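PDB 1F8F: benzyl alcohol dehydrogenase from Acinetobacter calcoaceticus, which catalyses the NAD-dependent oxidation of aryl alcohols such as benzyl alcohol to their aldehydes, as a zinc-containing member of the medium-chain alcohol dehydrogenase family. Local coordinates for residues I7-T12 with P60-H65; G42-D47 with G64-G69; G174-A179 with K323-L328. All coordinates share one frame; numbering follows the deposited sequence.

Contact 1 (I7-T12 with P60-H65). With ZN (zinc ion), chain B.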
loop_
_atom_site.group_PDB
_atom_site.type_symbol
_atom_site.label_atom_id
_atom_site.label_comp_id
_atom_site.label_asym_id
_atom_site.label_seq_id
_atom_site.Cartn_x
_atom_site.Cartn_y
_atom_site.Cartn_z
ATOM N N ILE A 7 -40.587 -2.009 -28.627
ATOM C CA ILE A 7 -39.415 -2.850 -28.833
ATOM C C ILE A 7 -39.648 -4.366 -28.683
ATOM O O ILE A 7 -40.636 -4.803 -28.065
ATOM C CB ILE A 7 -38.361 -2.518 -27.728
ATOM C CG1 ILE A 7 -38.885 -2.911 -26.343
ATOM C CG2 ILE A 7 -37.919 -1.057 -27.674
ATOM C CD1 ILE A 7 -37.837 -3.021 -25.265
ATOM N N ILE A 8 -38.627 -5.185 -29.033
ATOM C CA ILE A 8 -38.634 -6.629 -28.839
ATOM C C ILE A 8 -37.673 -7.011 -27.713
ATOM O O ILE A 8 -36.526 -6.559 -27.760
ATOM C CB ILE A 8 -38.159 -7.390 -30.120
ATOM C CG1 ILE A 8 -38.975 -7.083 -31.382
ATOM C CG2 ILE A 8 -38.066 -8.899 -29.864
ATOM C CD1 ILE A 8 -40.486 -7.213 -31.284
ATOM N N ALA A 9 -38.022 -7.814 -26.730
ATOM C CA ALA A 9 -37.061 -8.191 -25.692
ATOM C C ALA A 9 -37.278 -9.633 -25.298
ATOM O O ALA A 9 -38.433 -10.008 -25.275
ATOM C CB ALA A 9 -37.198 -7.345 -24.428
ATOM N N ALA A 10 -36.274 -10.355 -24.888
ATOM C CA ALA A 10 -36.403 -11.718 -24.436
ATOM C C ALA A 10 -36.841 -11.772 -22.977
ATOM O O ALA A 10 -36.075 -11.363 -22.089
ATOM C CB ALA A 10 -35.052 -12.428 -24.598
ATOM N N VAL A 11 -37.970 -12.385 -22.649
ATOM C CA VAL A 11 -38.487 -12.495 -21.300
ATOM C C VAL A 11 -38.276 -13.850 -20.650
ATOM O O VAL A 11 -38.428 -14.897 -21.300
ATOM C CB VAL A 11 -40.005 -12.193 -21.365
ATOM C CG1 VAL A 11 -40.662 -12.539 -20.029
ATOM C CG2 VAL A 11 -40.318 -10.762 -21.778
ATOM N N THR A 12 -37.927 -13.901 -19.365
ATOM C CA THR A 12 -37.793 -15.147 -18.642
ATOM C C THR A 12 -39.028 -15.294 -17.757
ATOM O O THR A 12 -39.046 -14.763 -16.657
ATOM C CB THR A 12 -36.520 -15.145 -17.796
ATOM O OG1 THR A 12 -35.333 -15.149 -18.598
ATOM C CG2 THR A 12 -36.471 -16.381 -16.926
ATOM N N PRO A 60 -41.956 -12.684 -13.705
ATOM C CA PRO A 60 -41.165 -12.432 -14.890
ATOM C C PRO A 60 -40.300 -11.203 -15.106
ATOM O O PRO A 60 -40.627 -10.106 -14.653
ATOM C CB PRO A 60 -42.287 -12.345 -15.966
ATOM C CG PRO A 60 -43.410 -11.689 -15.206
ATOM C CD PRO A 60 -43.424 -12.478 -13.920
ATOM N N ALA A 61 -39.262 -11.308 -15.962
ATOM C CA ALA A 61 -38.352 -10.208 -16.271
ATOM C C ALA A 61 -37.429 -10.349 -17.489
ATOM O O ALA A 61 -37.239 -11.440 -18.022
ATOM C CB ALA A 61 -37.401 -10.102 -15.071
ATOM N N VAL A 62 -36.857 -9.223 -17.930
ATOM C CA VAL A 62 -35.864 -9.153 -18.991
ATOM C C VAL A 62 -34.428 -9.122 -18.421
ATOM O O VAL A 62 -34.081 -8.136 -17.783
ATOM C CB VAL A 62 -36.014 -7.918 -19.893
ATOM C CG1 VAL A 62 -34.924 -7.865 -20.953
ATOM C CG2 VAL A 62 -37.389 -7.825 -20.571
ATOM N N LEU A 63 -33.638 -10.164 -18.613
ATOM C CA LEU A 63 -32.266 -10.262 -18.151
ATOM C C LEU A 63 -31.222 -9.715 -19.116
ATOM O O LEU A 63 -31.538 -8.818 -19.851
ATOM C CB LEU A 63 -31.962 -11.705 -17.720
ATOM C CG LEU A 63 -33.087 -12.314 -16.871
ATOM C CD1 LEU A 63 -32.788 -13.773 -16.569
ATOM C CD2 LEU A 63 -33.279 -11.517 -15.564
ATOM N N GLY A 64 -30.003 -10.261 -19.219
ATOM C CA GLY A 64 -28.965 -9.686 -20.081
ATOM C C GLY A 64 -28.247 -8.612 -19.245
ATOM O O GLY A 64 -28.886 -7.764 -18.630
ATOM N N HIS A 65 -26.921 -8.685 -19.140
ATOM C CA HIS A 65 -26.222 -7.724 -18.303
ATOM C C HIS A 65 -24.851 -7.426 -18.913
ATOM O O HIS A 65 -23.958 -6.983 -18.208
ATOM C CB HIS A 65 -26.152 -8.130 -16.847
ATOM C CG HIS A 65 -25.318 -9.317 -16.507
ATOM N ND1 HIS A 65 -25.810 -10.599 -16.686
ATOM C CD2 HIS A 65 -24.085 -9.431 -15.974
ATOM C CE1 HIS A 65 -24.896 -11.486 -16.293
ATOM N NE2 HIS A 65 -23.827 -10.802 -15.866
HETATM ZN ZN ZN B . -21.883 -11.579 -15.090
HETATM O O HOH W 1 -34.402 -12.721 -20.076
#
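Thr12 and Ala61 form a single antiparallel, hydrogen-bonded bridge where segment 7-12, on the N-terminal strand, meets the irregular segment 60-65; the two segments then diverge, their end-to-end directions lying 118° apart. One direct backbone bond holds the crossing: Thr12 N donates to Ala61 O at 2.9 Å, almost straight at 174°. A bridging water extends this grip. It donates to Ala10 O, accepts from Leu63 N at 3.0 Å and hydrogen-bonds Thr12 OG1, so that two backbone groups too far apart to pair directly are joined. The Thr12 hydroxyl reaches that water because OG1 lies anti to its own carbonyl carbon (chi1 -67°). The same oxygen rests against the tip of Leu63, with CD1 3.5 Å from Thr12 OG1, the two side chains crossing at about a right angle. Along the strand, Val62 spreads both methyls over Ala9 and the carbonyl oxygen of Ala10; its CG2 comes within 3.9 Å of Ala9 CB. Looser apolar contacts follow at Val11, whose CG1 lies 4.4 Å from Pro60 CB, a proline preceded by a cis peptide bond. The contact thus joins the two-stranded N-terminal hairpin to the loop that runs on to His65, a ligand of the zinc bound by Cys44, His65 and Cys173.

Contact 2 (G42-D47 with G64-G69). With ZN (zinc ion), chain B; NAD (nicotinamide-adenine-dinucleotide), chain F; EOH (ethanol), chain G.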
loop_
_atom_site.group_PDB
_atom_site.type_symbol
_atom_site.label_atom_id
_atom_site.label_comp_id
_atom_site.label_asym_id
_atom_site.label_seq_id
_atom_site.Cartn_x
_atom_site.Cartn_y
_atom_site.Cartn_z
ATOM N N GLY A 42 -23.508 -9.699 -24.297
ATOM C CA GLY A 42 -22.909 -10.965 -23.877
ATOM C C GLY A 42 -23.773 -11.807 -22.968
ATOM O O GLY A 42 -24.664 -11.283 -22.295
ATOM N N MET A 43 -23.528 -13.112 -22.878
ATOM C CA MET A 43 -24.243 -14.035 -22.022
ATOM C C MET A 43 -23.269 -14.592 -20.965
ATOM O O MET A 43 -22.169 -15.019 -21.244
ATOM C CB MET A 43 -24.844 -15.267 -22.707
ATOM C CG MET A 43 -25.720 -16.075 -21.740
ATOM S SD MET A 43 -26.268 -17.633 -22.561
ATOM C CE MET A 43 -27.457 -16.945 -23.711
ATOM N N CYS A 44 -23.734 -14.602 -19.739
ATOM C CA CYS A 44 -22.954 -14.978 -18.561
ATOM C C CYS A 44 -23.747 -15.938 -17.707
ATOM O O CYS A 44 -24.963 -15.959 -17.547
ATOM C CB CYS A 44 -22.537 -13.686 -17.847
ATOM S SG CYS A 44 -22.089 -13.758 -16.111
ATOM N N HIS A 45 -23.013 -16.783 -17.020
ATOM C CA HIS A 45 -23.449 -17.805 -16.106
ATOM C C HIS A 45 -24.529 -17.316 -15.169
ATOM O O HIS A 45 -25.571 -17.917 -14.923
ATOM C CB HIS A 45 -22.173 -18.318 -15.391
ATOM C CG HIS A 45 -22.513 -19.576 -14.639
ATOM N ND1 HIS A 45 -22.351 -19.709 -13.278
ATOM C CD2 HIS A 45 -23.064 -20.734 -15.094
ATOM C CE1 HIS A 45 -22.771 -20.910 -12.908
ATOM N NE2 HIS A 45 -23.204 -21.540 -13.991
ATOM N N THR A 46 -24.318 -16.099 -14.650
ATOM C CA THR A 46 -25.235 -15.384 -13.814
ATOM C C THR A 46 -26.602 -15.186 -14.433
ATOM O O THR A 46 -27.585 -15.221 -13.655
ATOM C CB THR A 46 -24.619 -14.053 -13.332
ATOM O OG1 THR A 46 -23.336 -14.319 -12.715
ATOM C CG2 THR A 46 -25.536 -13.435 -12.295
ATOM N N ASP A 47 -26.757 -15.023 -15.749
ATOM C CA ASP A 47 -28.129 -14.891 -16.276
ATOM C C ASP A 47 -28.888 -16.213 -16.028
ATOM O O ASP A 47 -30.070 -16.273 -15.703
ATOM C CB ASP A 47 -28.190 -14.507 -17.740
ATOM C CG ASP A 47 -27.680 -13.211 -18.244
ATOM O OD1 ASP A 47 -28.389 -12.218 -18.568
ATOM O OD2 ASP A 47 -26.429 -13.088 -18.385
ATOM N N GLY A 64 -30.003 -10.261 -19.219
ATOM C CA GLY A 64 -28.965 -9.686 -20.081
ATOM C C GLY A 64 -28.247 -8.612 -19.245
ATOM O O GLY A 64 -28.886 -7.764 -18.630
ATOM N N HIS A 65 -26.921 -8.685 -19.140
ATOM C CA HIS A 65 -26.222 -7.724 -18.303
ATOM C C HIS A 65 -24.851 -7.426 -18.913
ATOM O O HIS A 65 -23.958 -6.983 -18.208
ATOM C CB HIS A 65 -26.152 -8.130 -16.847
ATOM C CG HIS A 65 -25.318 -9.317 -16.507
ATOM N ND1 HIS A 65 -25.810 -10.599 -16.686
ATOM C CD2 HIS A 65 -24.085 -9.431 -15.974
ATOM C CE1 HIS A 65 -24.896 -11.486 -16.293
ATOM N NE2 HIS A 65 -23.827 -10.802 -15.866
ATOM N N GLU A 66 -24.723 -7.836 -20.184
ATOM C CA GLU A 66 -23.449 -7.522 -20.861
ATOM C C GLU A 66 -23.661 -6.768 -22.168
ATOM O O GLU A 66 -23.101 -7.119 -23.219
ATOM C CB GLU A 66 -22.600 -8.775 -21.039
ATOM C CG GLU A 66 -22.112 -9.430 -19.732
ATOM C CD GLU A 66 -21.216 -10.626 -19.976
ATOM O OE1 GLU A 66 -21.160 -11.252 -21.040
ATOM O OE2 GLU A 66 -20.441 -11.003 -19.064
ATOM N N GLY A 67 -24.366 -5.632 -22.189
ATOM C CA GLY A 67 -24.738 -4.941 -23.408
ATOM C C GLY A 67 -23.781 -3.948 -23.974
ATOM O O GLY A 67 -22.933 -3.419 -23.257
ATOM N N SER A 68 -23.870 -3.726 -25.274
ATOM C CA SER A 68 -23.124 -2.702 -25.971
ATOM C C SER A 68 -24.106 -2.151 -27.033
ATOM O O SER A 68 -25.015 -2.908 -27.462
ATOM C CB SER A 68 -21.810 -3.154 -26.518
ATOM O OG SER A 68 -21.847 -4.183 -27.475
ATOM N N GLY A 69 -23.949 -0.871 -27.354
ATOM C CA GLY A 69 -24.877 -0.225 -28.263
ATOM C C GLY A 69 -24.449 1.211 -28.596
ATOM O O GLY A 69 -23.294 1.599 -28.540
HETATM ZN ZN ZN B . -21.883 -11.579 -15.090
HETATM P PA NAD F . -17.904 -20.731 -17.057
HETATM O O1A NAD F . -17.582 -20.177 -18.410
HETATM O O2A NAD F . -18.951 -21.759 -16.968
HETATM O O5B NAD F . -16.572 -21.146 -16.299
HETATM C C5B NAD F . -16.345 -21.907 -15.088
HETATM C C4B NAD F . -15.431 -23.094 -15.355
HETATM O O4B NAD F . -15.337 -23.906 -14.136
HETATM C C3B NAD F . -15.850 -24.063 -16.475
HETATM O O3B NAD F . -14.920 -24.068 -17.551
HETATM C C2B NAD F . -15.889 -25.451 -15.843
HETATM O O2B NAD F . -15.314 -26.500 -16.633
HETATM C C1B NAD F . -15.066 -25.228 -14.563
HETATM N N9A NAD F . -15.373 -26.147 -13.472
HETATM C C8A NAD F . -16.584 -26.425 -12.892
HETATM N N7A NAD F . -16.497 -27.321 -11.908
HETATM C C5A NAD F . -15.151 -27.642 -11.870
HETATM C C6A NAD F . -14.408 -28.525 -11.066
HETATM N N6A NAD F . -14.904 -29.279 -10.089
HETATM N N1A NAD F . -13.070 -28.591 -11.283
HETATM C C2A NAD F . -12.523 -27.826 -12.278
HETATM N N3A NAD F . -13.121 -26.983 -13.067
HETATM C C4A NAD F . -14.444 -26.939 -12.824
HETATM O O3 NAD F . -18.337 -19.447 -16.151
HETATM P PN NAD F . -17.682 -17.994 -16.204
HETATM O O1N NAD F . -16.218 -18.083 -16.355
HETATM O O2N NAD F . -18.339 -17.207 -17.257
HETATM O O5D NAD F . -18.118 -17.477 -14.724
HETATM C C5D NAD F . -17.360 -17.915 -13.584
HETATM C C4D NAD F . -18.050 -17.780 -12.276
HETATM O O4D NAD F . -17.892 -16.447 -11.691
HETATM C C3D NAD F . -19.518 -18.171 -12.071
HETATM O O3D NAD F . -19.690 -18.600 -10.706
HETATM C C2D NAD F . -20.178 -16.790 -12.192
HETATM O O2D NAD F . -21.526 -16.744 -11.752
HETATM C C1D NAD F . -19.205 -16.062 -11.252
HETATM N N1N NAD F . -19.252 -14.622 -11.484
HETATM C C2N NAD F . -18.864 -13.843 -10.441
HETATM C C3N NAD F . -18.836 -12.474 -10.624
HETATM C C7N NAD F . -18.386 -11.475 -9.501
HETATM O O7N NAD F . -18.418 -10.265 -9.724
HETATM N N7N NAD F . -17.976 -12.067 -8.322
HETATM C C4N NAD F . -19.172 -11.896 -11.884
HETATM C C5N NAD F . -18.976 -12.814 -12.939
HETATM C C6N NAD F . -19.024 -14.188 -12.827
HETATM C C1 EOH G . -22.079 -10.925 -11.779
HETATM C C2 EOH G . -22.085 -11.255 -10.345
HETATM O O EOH G . -22.196 -11.978 -12.735
HETATM O O HOH W 2 -25.173 -10.960 -19.548
#
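Two of the three protein ligands of the zinc beside NAD meet here: Cys44, just ahead of helix 45-51, and His65, at the approach to strand 66-74. Cys44 SG binds the metal at 2.4 Å and His65 NE2 at 2.2 Å; Cys173 and the oxygen of an ethanol, probably from the crystallisation liquor, complete the four ligands. The sulfur lies at the edge of the imidazole ring, near its plane. Asp47 works behind these ligands. Its OD1 accepts from Gly64 N at 2.6 Å, nearly along the C-O axis although the N-H is bent to 135°, while OD2 sits at the ring edge, 3.1 Å from His65 ND1, with carboxylate and ring planes 33° apart. A water donates to OD2 and to Gly42 O and accepts from His65 N, linking that backbone N-H to both.

Cys44 and Asp47 also form a capping box: Thr46 N donates to Cys44 SG, and Cys44 N makes a weak bond to Asp47 OD2. The sulfur therefore serves both metal and helix start. Thr46 OG1 donates to the ethanol oxygen at 2.6 Å and accepts from O2D of the NAD ribose, consistent with the first steps of the hydroxyl relay of zinc alcohol dehydrogenases; His45 ND1 makes a weak bond to the same O2D.

Nearer the sheet, Gly42 N donates to Glu66 O at 2.8 Å. The extended Glu66 side chain runs past Gly42, its OE2 lying 3.6 Å from Cys44 CB; OE1 forms a salt bridge with Lys365, and OE2 accepts from Gly174 N.

Contact 3 (G174-A179 with K323-L328). With NAD (nicotinamide-adenine-dinucleotide), chain F.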
loop_
_atom_site.group_PDB
_atom_site.type_symbol
_atom_site.label_atom_id
_atom_site.label_comp_id
_atom_site.label_asym_id
_atom_site.label_seq_id
_atom_site.Cartn_x
_atom_site.Cartn_y
_atom_site.Cartn_z
ATOM N N GLY A 174 -18.071 -10.277 -17.223
ATOM C CA GLY A 174 -17.075 -11.360 -17.089
ATOM C C GLY A 174 -15.609 -11.057 -17.400
ATOM O O GLY A 174 -14.714 -11.594 -16.701
ATOM N N ILE A 175 -15.283 -10.290 -18.435
ATOM C CA ILE A 175 -13.900 -9.961 -18.772
ATOM C C ILE A 175 -13.253 -9.017 -17.757
ATOM O O ILE A 175 -12.168 -9.313 -17.283
ATOM C CB ILE A 175 -13.777 -9.435 -20.206
ATOM C CG1 ILE A 175 -14.710 -10.199 -21.170
ATOM C CG2 ILE A 175 -12.324 -9.526 -20.716
ATOM C CD1 ILE A 175 -14.445 -11.691 -21.329
ATOM N N GLN A 176 -13.967 -7.973 -17.272
ATOM C CA GLN A 176 -13.488 -7.062 -16.255
ATOM C C GLN A 176 -13.336 -7.805 -14.935
ATOM O O GLN A 176 -12.427 -7.504 -14.140
ATOM C CB GLN A 176 -14.298 -5.777 -16.044
ATOM C CG GLN A 176 -15.651 -5.799 -15.347
ATOM C CD GLN A 176 -16.241 -4.401 -15.193
ATOM O OE1 GLN A 176 -15.494 -3.435 -15.379
ATOM N NE2 GLN A 176 -17.524 -4.168 -14.910
ATOM N N THR A 177 -14.202 -8.798 -14.718
ATOM C CA THR A 177 -14.160 -9.511 -13.442
ATOM C C THR A 177 -12.853 -10.296 -13.323
ATOM O O THR A 177 -12.134 -10.273 -12.320
ATOM C CB THR A 177 -15.354 -10.482 -13.229
ATOM O OG1 THR A 177 -16.596 -9.791 -13.098
ATOM C CG2 THR A 177 -15.169 -11.309 -11.952
ATOM N N GLY A 178 -12.504 -10.989 -14.369
ATOM C CA GLY A 178 -11.313 -11.820 -14.354
ATOM C C GLY A 178 -10.026 -11.034 -14.450
ATOM O O GLY A 178 -9.080 -11.373 -13.701
ATOM N N ALA A 179 -10.003 -10.089 -15.392
ATOM C CA ALA A 179 -8.809 -9.254 -15.580
ATOM C C ALA A 179 -8.580 -8.372 -14.362
ATOM O O ALA A 179 -7.453 -8.197 -13.884
ATOM C CB ALA A 179 -8.951 -8.318 -16.804
ATOM N N LYS A 323 -12.912 3.919 -15.560
ATOM C CA LYS A 323 -11.492 3.942 -15.754
ATOM C C LYS A 323 -10.925 2.657 -16.380
ATOM O O LYS A 323 -10.204 2.705 -17.367
ATOM C CB LYS A 323 -10.753 4.142 -14.406
ATOM C CG LYS A 323 -9.297 4.505 -14.617
ATOM C CD LYS A 323 -8.449 4.278 -13.348
ATOM C CE LYS A 323 -7.028 4.807 -13.641
ATOM N NZ LYS A 323 -6.178 4.680 -12.441
ATOM N N PHE A 324 -11.210 1.484 -15.826
ATOM C CA PHE A 324 -10.716 0.182 -16.235
ATOM C C PHE A 324 -11.192 -0.333 -17.592
ATOM O O PHE A 324 -10.394 -0.991 -18.290
ATOM C CB PHE A 324 -11.045 -0.866 -15.132
ATOM C CG PHE A 324 -10.216 -2.128 -15.229
ATOM C CD1 PHE A 324 -8.838 -2.104 -15.326
ATOM C CD2 PHE A 324 -10.804 -3.394 -15.236
ATOM C CE1 PHE A 324 -8.085 -3.273 -15.415
ATOM C CE2 PHE A 324 -10.072 -4.550 -15.303
ATOM C CZ PHE A 324 -8.680 -4.518 -15.391
ATOM N N ILE A 325 -12.470 -0.148 -17.950
ATOM C CA ILE A 325 -12.995 -0.655 -19.216
ATOM C C ILE A 325 -12.227 -0.097 -20.393
ATOM O O ILE A 325 -11.760 -0.879 -21.223
ATOM C CB ILE A 325 -14.512 -0.577 -19.394
ATOM C CG1 ILE A 325 -15.123 -1.801 -18.651
ATOM C CG2 ILE A 325 -14.980 -0.609 -20.866
ATOM C CD1 ILE A 325 -16.604 -1.524 -18.489
ATOM N N PRO A 326 -12.092 1.221 -20.500
ATOM C CA PRO A 326 -11.249 1.791 -21.544
ATOM C C PRO A 326 -9.818 1.278 -21.466
ATOM O O PRO A 326 -9.173 1.174 -22.527
ATOM C CB PRO A 326 -11.349 3.318 -21.344
ATOM C CG PRO A 326 -12.589 3.480 -20.522
ATOM C CD PRO A 326 -12.741 2.249 -19.671
ATOM N N GLU A 327 -9.228 0.979 -20.287
ATOM C CA GLU A 327 -7.876 0.466 -20.259
ATOM C C GLU A 327 -7.825 -0.921 -20.940
ATOM O O GLU A 327 -6.930 -1.220 -21.740
ATOM C CB GLU A 327 -7.256 0.402 -18.850
ATOM C CG GLU A 327 -6.873 1.744 -18.237
ATOM C CD GLU A 327 -6.665 1.714 -16.751
ATOM O OE1 GLU A 327 -6.936 0.763 -16.003
ATOM O OE2 GLU A 327 -6.168 2.735 -16.212
ATOM N N LEU A 328 -8.825 -1.780 -20.676
ATOM C CA LEU A 328 -8.830 -3.071 -21.370
ATOM C C LEU A 328 -8.989 -2.894 -22.886
ATOM O O LEU A 328 -8.328 -3.604 -23.625
ATOM C CB LEU A 328 -9.901 -3.996 -20.824
ATOM C CG LEU A 328 -9.785 -4.353 -19.321
ATOM C CD1 LEU A 328 -10.996 -5.212 -18.970
ATOM C CD2 LEU A 328 -8.444 -4.965 -18.962
HETATM P PA NAD F . -17.904 -20.731 -17.057
HETATM O O1A NAD F . -17.582 -20.177 -18.410
HETATM O O2A NAD F . -18.951 -21.759 -16.968
HETATM O O5B NAD F . -16.572 -21.146 -16.299
HETATM C C5B NAD F . -16.345 -21.907 -15.088
HETATM C C4B NAD F . -15.431 -23.094 -15.355
HETATM O O4B NAD F . -15.337 -23.906 -14.136
HETATM C C3B NAD F . -15.850 -24.063 -16.475
HETATM O O3B NAD F . -14.920 -24.068 -17.551
HETATM C C2B NAD F . -15.889 -25.451 -15.843
HETATM O O2B NAD F . -15.314 -26.500 -16.633
HETATM C C1B NAD F . -15.066 -25.228 -14.563
HETATM N N9A NAD F . -15.373 -26.147 -13.472
HETATM C C8A NAD F . -16.584 -26.425 -12.892
HETATM N N7A NAD F . -16.497 -27.321 -11.908
HETATM C C5A NAD F . -15.151 -27.642 -11.870
HETATM C C6A NAD F . -14.408 -28.525 -11.066
HETATM N N6A NAD F . -14.904 -29.279 -10.089
HETATM N N1A NAD F . -13.070 -28.591 -11.283
HETATM C C2A NAD F . -12.523 -27.826 -12.278
HETATM N N3A NAD F . -13.121 -26.983 -13.067
HETATM C C4A NAD F . -14.444 -26.939 -12.824
HETATM O O3 NAD F . -18.337 -19.447 -16.151
HETATM P PN NAD F . -17.682 -17.994 -16.204
HETATM O O1N NAD F . -16.218 -18.083 -16.355
HETATM O O2N NAD F . -18.339 -17.207 -17.257
HETATM O O5D NAD F . -18.118 -17.477 -14.724
HETATM C C5D NAD F . -17.360 -17.915 -13.584
HETATM C C4D NAD F . -18.050 -17.780 -12.276
HETATM O O4D NAD F . -17.892 -16.447 -11.691
HETATM C C3D NAD F . -19.518 -18.171 -12.071
HETATM O O3D NAD F . -19.690 -18.600 -10.706
HETATM C C2D NAD F . -20.178 -16.790 -12.192
HETATM O O2D NAD F . -21.526 -16.744 -11.752
HETATM C C1D NAD F . -19.205 -16.062 -11.252
HETATM N N1N NAD F . -19.252 -14.622 -11.484
HETATM C C2N NAD F . -18.864 -13.843 -10.441
HETATM C C3N NAD F . -18.836 -12.474 -10.624
HETATM C C7N NAD F . -18.386 -11.475 -9.501
HETATM O O7N NAD F . -18.418 -10.265 -9.724
HETATM N N7N NAD F . -17.976 -12.067 -8.322
HETATM C C4N NAD F . -19.172 -11.896 -11.884
HETATM C C5N NAD F . -18.976 -12.814 -12.939
HETATM C C6N NAD F . -19.024 -14.188 -12.827
#
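Gln176 and Ile325 bring the two helices nearest, their CA atoms 7.1 Å apart, where the segments 174-179 and 323-328 cross nearly at right angles (93°) with axes 10.8 Å apart. No hydrogen bond links them. With CG anti to the backbone N (chi1 -162°), the edge of the Phe324 ring meets Ala179 C and the carbonyl oxygen of Gln176; CZ also lies 4.1 Å from Ala179 CB. Leu328, one turn later, divides its methyls between the two residues, CD2 4.0 Å from Ala179 CB and CD1 against Gln176 CA; its CG also rests over one face of the Phe324 ring, toward the rim. Gln176 also extends its amide across Ile325, with OE1 3.7 Å from Ile325 CG1, while NE2 is hydrogen-bonded to Ser90 OG. The small Ala179 thus meets both larger side chains. Thr177 points away from this interface, and its OG1 lies 3.5 Å from C4N of the nicotinamide while bonding to Cys173 O. The helix therefore has one side against helix 321-333 and another against the cofactor, so the crossing backs the helix that lines the nicotinamide end of the NAD pocket.

From the N terminus, contact 1 closes the first long loop, bringing segment 60-65 back to strand 5-11. Contact 2 opens and closes a shorter loop, running from 42-47 to 64-69; it starts within the span of contact 1 and ends on the same part of the chain, sharing Gly64 and His65. The Leu63 side chain touches Asp47, so the two pack together. Contact 3 follows in series and closes the widest loop, 143 residues that include the whole six-stranded Rossmann-type parallel sheet. Glu66 and Gly174 connect contacts 2 and 3, both of which touch NAD. Together they tie the N-terminal hairpin, the zinc site and the helices beside the cofactor.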